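Local coordinates for protein guanine deaminase (Escherichia coli, PDB 6OHB) that catalyses the zinc-dependent hydrolytic deamination of guanine to xanthine and ammonia, at residues A[127-139]-A[422-436]. Numbering follows the deposited sequence.
Sequences IKQLLRNGTTTAL and DRSIYRTYVDGRLVY
The ring of Tyr-436 lies flat against the end of helix 116-132. CA of Arg-132 sits over its centre in a CH-pi contact, 3.7 Å from the centroid, and CB of Arg-132 touches Tyr-436 CZ at 3.5 Å. With chi1 at 165°, CG of Tyr-436 swings opposite the backbone N, and the ring lies along the helix end. A serine here would probably leave CA and CB of Arg-132 without the ring that covers them. The Arg-132 chain bends at chi2 and chi3 and runs alongside Asp-422. Arg-132 NH1 forms a salt bridge to Asp-422 OD2 (2.8 Å), but the hydrogen bond is weak, with an N-H...O angle of 116°. OD2 is shared with Arg-423 of the second subunit.

Thr-428 OG1 donates to Leu-131 O (2.9 Å), tilted 31° from the carbonyl plane. Gly-134 N reaches the same oxygen from the opposite face, within the Schellman motif that ends the helix. The Leu-131 side chain crosses those of Val-435 and Val-430 at about a right angle, with its CD2 3.8 Å from Val-435 CG2. The side chains of Thr-136 and Val-430 slide past each other in opposite directions, CG2 to CG2 at 3.8 Å.

The beta hairpin of strands 425-430 and 433-437 thus packs on the helix-to-strand turn of the TIM barrel. Strand 135-141 pairs with strand 73-84, while strand 388-391 pairs antiparallel with strand 425-430.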
loop_
_atom_site.group_PDB
_atom_site.type_symbol
_atom_site.label_atom_id
_atom_site.label_comp_id
_atom_site.label_asym_id
_atom_site.label_seq_id
_atom_site.Cartn_x
_atom_site.Cartn_y
_atom_site.Cartn_z
ATOM N N ILE A 127 -17.644 13.301 -0.167
ATOM C CA ILE A 127 -17.901 13.359 1.273
ATOM C C ILE A 127 -18.044 11.952 1.846
ATOM O O ILE A 127 -17.544 11.658 2.943
ATOM C CB ILE A 127 -19.142 14.223 1.571
ATOM C CG1 ILE A 127 -18.920 15.669 1.125
ATOM C CG2 ILE A 127 -19.482 14.185 3.062
ATOM C CD1 ILE A 127 -17.956 16.439 1.989
ATOM N N LYS A 128 -18.714 11.055 1.108
ATOM C CA LYS A 128 -18.885 9.684 1.589
ATOM C C LYS A 128 -17.543 8.982 1.743
ATOM O O LYS A 128 -17.314 8.266 2.730
ATOM C CB LYS A 128 -19.767 8.889 0.620
ATOM C CG LYS A 128 -21.128 8.423 1.138
ATOM C CD LYS A 128 -21.927 9.536 1.794
ATOM C CE LYS A 128 -23.291 9.032 2.261
ATOM N NZ LYS A 128 -24.169 8.656 1.111
ATOM N N GLN A 129 -16.636 9.194 0.784
ATOM C CA GLN A 129 -15.311 8.587 0.877
ATOM C C GLN A 129 -14.537 9.138 2.065
ATOM O O GLN A 129 -13.855 8.384 2.769
ATOM C CB GLN A 129 -14.533 8.792 -0.422
ATOM C CG GLN A 129 -15.181 8.148 -1.634
ATOM C CD GLN A 129 -15.679 6.743 -1.359
ATOM O OE1 GLN A 129 -14.895 5.831 -1.123
ATOM N NE2 GLN A 129 -16.996 6.565 -1.385
ATOM N N LEU A 130 -14.597 10.454 2.281
ATOM C CA LEU A 130 -13.967 11.036 3.464
ATOM C C LEU A 130 -14.471 10.366 4.740
ATOM O O LEU A 130 -13.679 9.927 5.584
ATOM C CB LEU A 130 -14.221 12.541 3.515
ATOM C CG LEU A 130 -13.544 13.395 2.443
ATOM C CD1 LEU A 130 -13.877 14.862 2.664
ATOM C CD2 LEU A 130 -12.037 13.162 2.441
ATOM N N LEU A 131 -15.795 10.292 4.903
ATOM C CA LEU A 131 -16.361 9.757 6.140
ATOM C C LEU A 131 -15.975 8.294 6.347
ATOM O O LEU A 131 -15.519 7.912 7.434
ATOM C CB LEU A 131 -17.881 9.925 6.138
ATOM C CG LEU A 131 -18.353 11.379 6.164
ATOM C CD1 LEU A 131 -19.871 11.445 6.213
ATOM C CD2 LEU A 131 -17.735 12.115 7.349
ATOM N N ARG A 132 -16.131 7.460 5.311
ATOM C CA ARG A 132 -15.874 6.032 5.487
ATOM C C ARG A 132 -14.407 5.717 5.759
ATOM O O ARG A 132 -14.102 4.596 6.179
ATOM C CB ARG A 132 -16.355 5.235 4.267
ATOM C CG ARG A 132 -15.406 5.253 3.087
ATOM C CD ARG A 132 -15.281 3.873 2.437
ATOM N NE ARG A 132 -16.578 3.257 2.173
ATOM C CZ ARG A 132 -16.741 2.003 1.762
ATOM N NH1 ARG A 132 -15.685 1.225 1.558
ATOM N NH2 ARG A 132 -17.959 1.527 1.549
ATOM N N ASN A 133 -13.498 6.665 5.556
ATOM C CA ASN A 133 -12.097 6.459 5.895
ATOM C C ASN A 133 -11.675 7.208 7.156
ATOM O O ASN A 133 -10.485 7.231 7.482
ATOM C CB ASN A 133 -11.209 6.847 4.713
ATOM C CG ASN A 133 -11.283 5.829 3.584
ATOM O OD1 ASN A 133 -10.586 4.817 3.601
ATOM N ND2 ASN A 133 -12.149 6.081 2.615
ATOM N N GLY A 134 -12.614 7.831 7.863
ATOM C CA GLY A 134 -12.274 8.483 9.109
ATOM C C GLY A 134 -11.682 9.867 8.981
ATOM O O GLY A 134 -11.178 10.396 9.977
ATOM N N THR A 135 -11.693 10.455 7.786
ATOM C CA THR A 135 -11.260 11.833 7.598
ATOM C C THR A 135 -12.421 12.766 7.926
ATOM O O THR A 135 -13.454 12.739 7.251
ATOM C CB THR A 135 -10.792 12.044 6.157
ATOM O OG1 THR A 135 -9.623 11.254 5.917
ATOM C CG2 THR A 135 -10.481 13.505 5.894
ATOM N N THR A 136 -12.260 13.602 8.954
ATOM C CA THR A 136 -13.343 14.502 9.318
ATOM C C THR A 136 -13.047 15.947 8.970
ATOM O O THR A 136 -13.975 16.759 8.924
ATOM C CB THR A 136 -13.661 14.413 10.821
ATOM O OG1 THR A 136 -12.485 14.696 11.590
ATOM C CG2 THR A 136 -14.184 13.031 11.191
ATOM N N THR A 137 -11.791 16.272 8.685
ATOM C CA THR A 137 -11.406 17.606 8.261
ATOM C C THR A 137 -10.420 17.476 7.118
ATOM O O THR A 137 -9.460 16.704 7.208
ATOM C CB THR A 137 -10.786 18.390 9.417
ATOM O OG1 THR A 137 -11.831 18.865 10.274
ATOM C CG2 THR A 137 -9.956 19.562 8.902
ATOM N N ALA A 138 -10.660 18.225 6.045
ATOM C CA ALA A 138 -9.787 18.186 4.889
ATOM C C ALA A 138 -9.581 19.592 4.352
ATOM O O ALA A 138 -10.468 20.446 4.431
ATOM C CB ALA A 138 -10.347 17.278 3.782
ATOM N N LEU A 139 -8.390 19.820 3.812
ATOM C CA LEU A 139 -8.087 21.004 3.020
ATOM C C LEU A 139 -8.157 20.557 1.564
ATOM O O LEU A 139 -7.355 19.726 1.126
ATOM C CB LEU A 139 -6.718 21.565 3.394
ATOM C CG LEU A 139 -6.084 22.592 2.457
ATOM C CD1 LEU A 139 -6.985 23.807 2.282
ATOM C CD2 LEU A 139 -4.711 22.996 2.980
ATOM N N ASP A 422 -10.140 0.993 4.946
ATOM C CA ASP A 422 -11.474 1.467 5.307
ATOM C C ASP A 422 -12.238 0.469 6.178
ATOM O O ASP A 422 -13.154 0.875 6.902
ATOM C CB ASP A 422 -12.275 1.827 4.051
ATOM C CG ASP A 422 -12.233 0.746 2.990
ATOM O OD1 ASP A 422 -11.136 0.471 2.455
ATOM O OD2 ASP A 422 -13.304 0.190 2.674
ATOM N N ARG A 423 -11.900 -0.823 6.116
ATOM C CA ARG A 423 -12.539 -1.795 6.999
ATOM C C ARG A 423 -12.233 -1.526 8.474
ATOM O O ARG A 423 -12.978 -1.995 9.345
ATOM C CB ARG A 423 -12.092 -3.210 6.639
ATOM C CG ARG A 423 -12.777 -3.797 5.415
ATOM C CD ARG A 423 -12.129 -5.114 5.004
ATOM N NE ARG A 423 -10.783 -4.937 4.461
ATOM C CZ ARG A 423 -10.046 -5.925 3.954
ATOM N NH1 ARG A 423 -10.521 -7.162 3.924
ATOM N NH2 ARG A 423 -8.835 -5.673 3.478
ATOM N N SER A 424 -11.142 -0.813 8.773
ATOM C CA SER A 424 -10.831 -0.431 10.149
ATOM C C SER A 424 -11.761 0.649 10.682
ATOM O O SER A 424 -11.831 0.837 11.900
ATOM C CB SER A 424 -9.389 0.071 10.257
ATOM O OG SER A 424 -8.453 -0.979 10.112
ATOM N N ILE A 425 -12.487 1.342 9.809
ATOM C CA ILE A 425 -13.348 2.448 10.208
ATOM C C ILE A 425 -14.728 1.878 10.508
ATOM O O ILE A 425 -15.464 1.492 9.596
ATOM C CB ILE A 425 -13.419 3.526 9.121
ATOM C CG1 ILE A 425 -12.014 3.956 8.682
ATOM C CG2 ILE A 425 -14.210 4.720 9.600
ATOM C CD1 ILE A 425 -11.195 4.545 9.755
ATOM N N TYR A 426 -15.087 1.839 11.793
ATOM C CA TYR A 426 -16.354 1.266 12.240
ATOM C C TYR A 426 -17.443 2.327 12.360
ATOM O O TYR A 426 -18.586 2.099 11.941
ATOM C CB TYR A 426 -16.142 0.548 13.582
ATOM C CG TYR A 426 -17.341 -0.189 14.147
ATOM C CD1 TYR A 426 -17.822 -1.355 13.549
ATOM C CD2 TYR A 426 -17.970 0.262 15.305
ATOM C CE1 TYR A 426 -18.915 -2.041 14.080
ATOM C CE2 TYR A 426 -19.062 -0.416 15.848
ATOM C CZ TYR A 426 -19.531 -1.563 15.232
ATOM O OH TYR A 426 -20.613 -2.230 15.768
ATOM N N ARG A 427 -17.109 3.485 12.927
ATOM C CA ARG A 427 -18.070 4.576 13.022
ATOM C C ARG A 427 -17.329 5.893 12.831
ATOM O O ARG A 427 -16.161 6.020 13.209
ATOM C CB ARG A 427 -18.808 4.597 14.383
ATOM C CG ARG A 427 -19.675 3.372 14.731
ATOM C CD ARG A 427 -21.027 3.390 14.029
ATOM N NE ARG A 427 -21.881 2.266 14.423
ATOM C CZ ARG A 427 -21.814 1.040 13.904
ATOM N NH1 ARG A 427 -20.926 0.747 12.954
ATOM N NH2 ARG A 427 -22.644 0.097 14.334
ATOM N N THR A 428 -18.014 6.876 12.251
ATOM C CA THR A 428 -17.476 8.227 12.147
ATOM C C THR A 428 -18.506 9.220 12.671
ATOM O O THR A 428 -19.653 9.248 12.195
ATOM C CB THR A 428 -17.072 8.581 10.706
ATOM O OG1 THR A 428 -16.079 7.654 10.250
ATOM C CG2 THR A 428 -16.490 9.991 10.641
ATOM N N TYR A 429 -18.069 10.046 13.628
ATOM C CA TYR A 429 -18.860 11.106 14.234
ATOM C C TYR A 429 -18.315 12.455 13.780
ATOM O O TYR A 429 -17.106 12.712 13.885
ATOM C CB TYR A 429 -18.808 11.029 15.767
ATOM C CG TYR A 429 -19.661 9.948 16.401
ATOM C CD1 TYR A 429 -19.272 8.609 16.363
ATOM C CD2 TYR A 429 -20.850 10.268 17.057
ATOM C CE1 TYR A 429 -20.052 7.613 16.953
ATOM C CE2 TYR A 429 -21.635 9.281 17.646
ATOM C CZ TYR A 429 -21.231 7.957 17.593
ATOM O OH TYR A 429 -22.009 6.981 18.181
ATOM N N VAL A 430 -19.207 13.319 13.304
ATOM C CA VAL A 430 -18.862 14.685 12.927
ATOM C C VAL A 430 -19.818 15.629 13.645
ATOM O O VAL A 430 -21.035 15.411 13.633
ATOM C CB VAL A 430 -18.928 14.889 11.402
ATOM C CG1 VAL A 430 -18.988 16.364 11.055
ATOM C CG2 VAL A 430 -17.726 14.228 10.730
ATOM N N ASP A 431 -19.264 16.672 14.272
ATOM C CA ASP A 431 -20.058 17.638 15.038
ATOM C C ASP A 431 -20.877 16.934 16.125
ATOM O O ASP A 431 -22.048 17.245 16.350
ATOM C CB ASP A 431 -20.951 18.474 14.113
ATOM C CG ASP A 431 -21.594 19.653 14.828
ATOM O OD1 ASP A 431 -20.871 20.390 15.533
ATOM O OD2 ASP A 431 -22.821 19.840 14.678
ATOM N N GLY A 432 -20.274 15.928 16.756
ATOM C CA GLY A 432 -20.949 15.191 17.803
ATOM C C GLY A 432 -22.056 14.290 17.316
ATOM O O GLY A 432 -22.826 13.776 18.130
ATOM N N ARG A 433 -22.143 14.063 16.015
ATOM C CA ARG A 433 -23.240 13.325 15.413
ATOM C C ARG A 433 -22.679 12.154 14.617
ATOM O O ARG A 433 -21.688 12.301 13.894
ATOM C CB ARG A 433 -24.047 14.257 14.501
ATOM C CG ARG A 433 -25.412 13.761 14.084
ATOM C CD ARG A 433 -26.238 14.925 13.543
ATOM N NE ARG A 433 -26.415 15.980 14.543
ATOM C CZ ARG A 433 -25.851 17.185 14.483
ATOM N NH1 ARG A 433 -25.061 17.507 13.463
ATOM N NH2 ARG A 433 -26.075 18.070 15.450
ATOM N N LEU A 434 -23.322 10.998 14.744
ATOM C CA LEU A 434 -22.937 9.830 13.961
ATOM C C LEU A 434 -23.293 10.077 12.501
ATOM O O LEU A 434 -24.475 10.147 12.147
ATOM C CB LEU A 434 -23.625 8.579 14.500
ATOM C CG LEU A 434 -23.383 7.294 13.702
ATOM C CD1 LEU A 434 -21.898 6.993 13.639
ATOM C CD2 LEU A 434 -24.130 6.130 14.333
ATOM N N VAL A 435 -22.277 10.207 11.646
ATOM C CA VAL A 435 -22.507 10.464 10.230
ATOM C C VAL A 435 -22.075 9.312 9.340
ATOM O O VAL A 435 -22.340 9.362 8.126
ATOM C CB VAL A 435 -21.822 11.767 9.769
ATOM C CG1 VAL A 435 -22.457 12.970 10.454
ATOM C CG2 VAL A 435 -20.330 11.714 10.052
ATOM N N TYR A 436 -21.412 8.288 9.880
ATOM C CA TYR A 436 -21.160 7.107 9.060
ATOM C C TYR A 436 -21.084 5.865 9.935
ATOM O O TYR A 436 -20.459 5.883 10.999
ATOM C CB TYR A 436 -19.874 7.237 8.236
ATOM C CG TYR A 436 -19.379 5.927 7.648
ATOM C CD1 TYR A 436 -19.886 5.441 6.445
ATOM C CD2 TYR A 436 -18.392 5.182 8.290
ATOM C CE1 TYR A 436 -19.427 4.241 5.900
ATOM C CE2 TYR A 436 -17.930 3.987 7.760
ATOM C CZ TYR A 436 -18.448 3.522 6.564
ATOM O OH TYR A 436 -17.987 2.335 6.040
HETATM O O HOH W 1 -9.875 3.170 1.231
#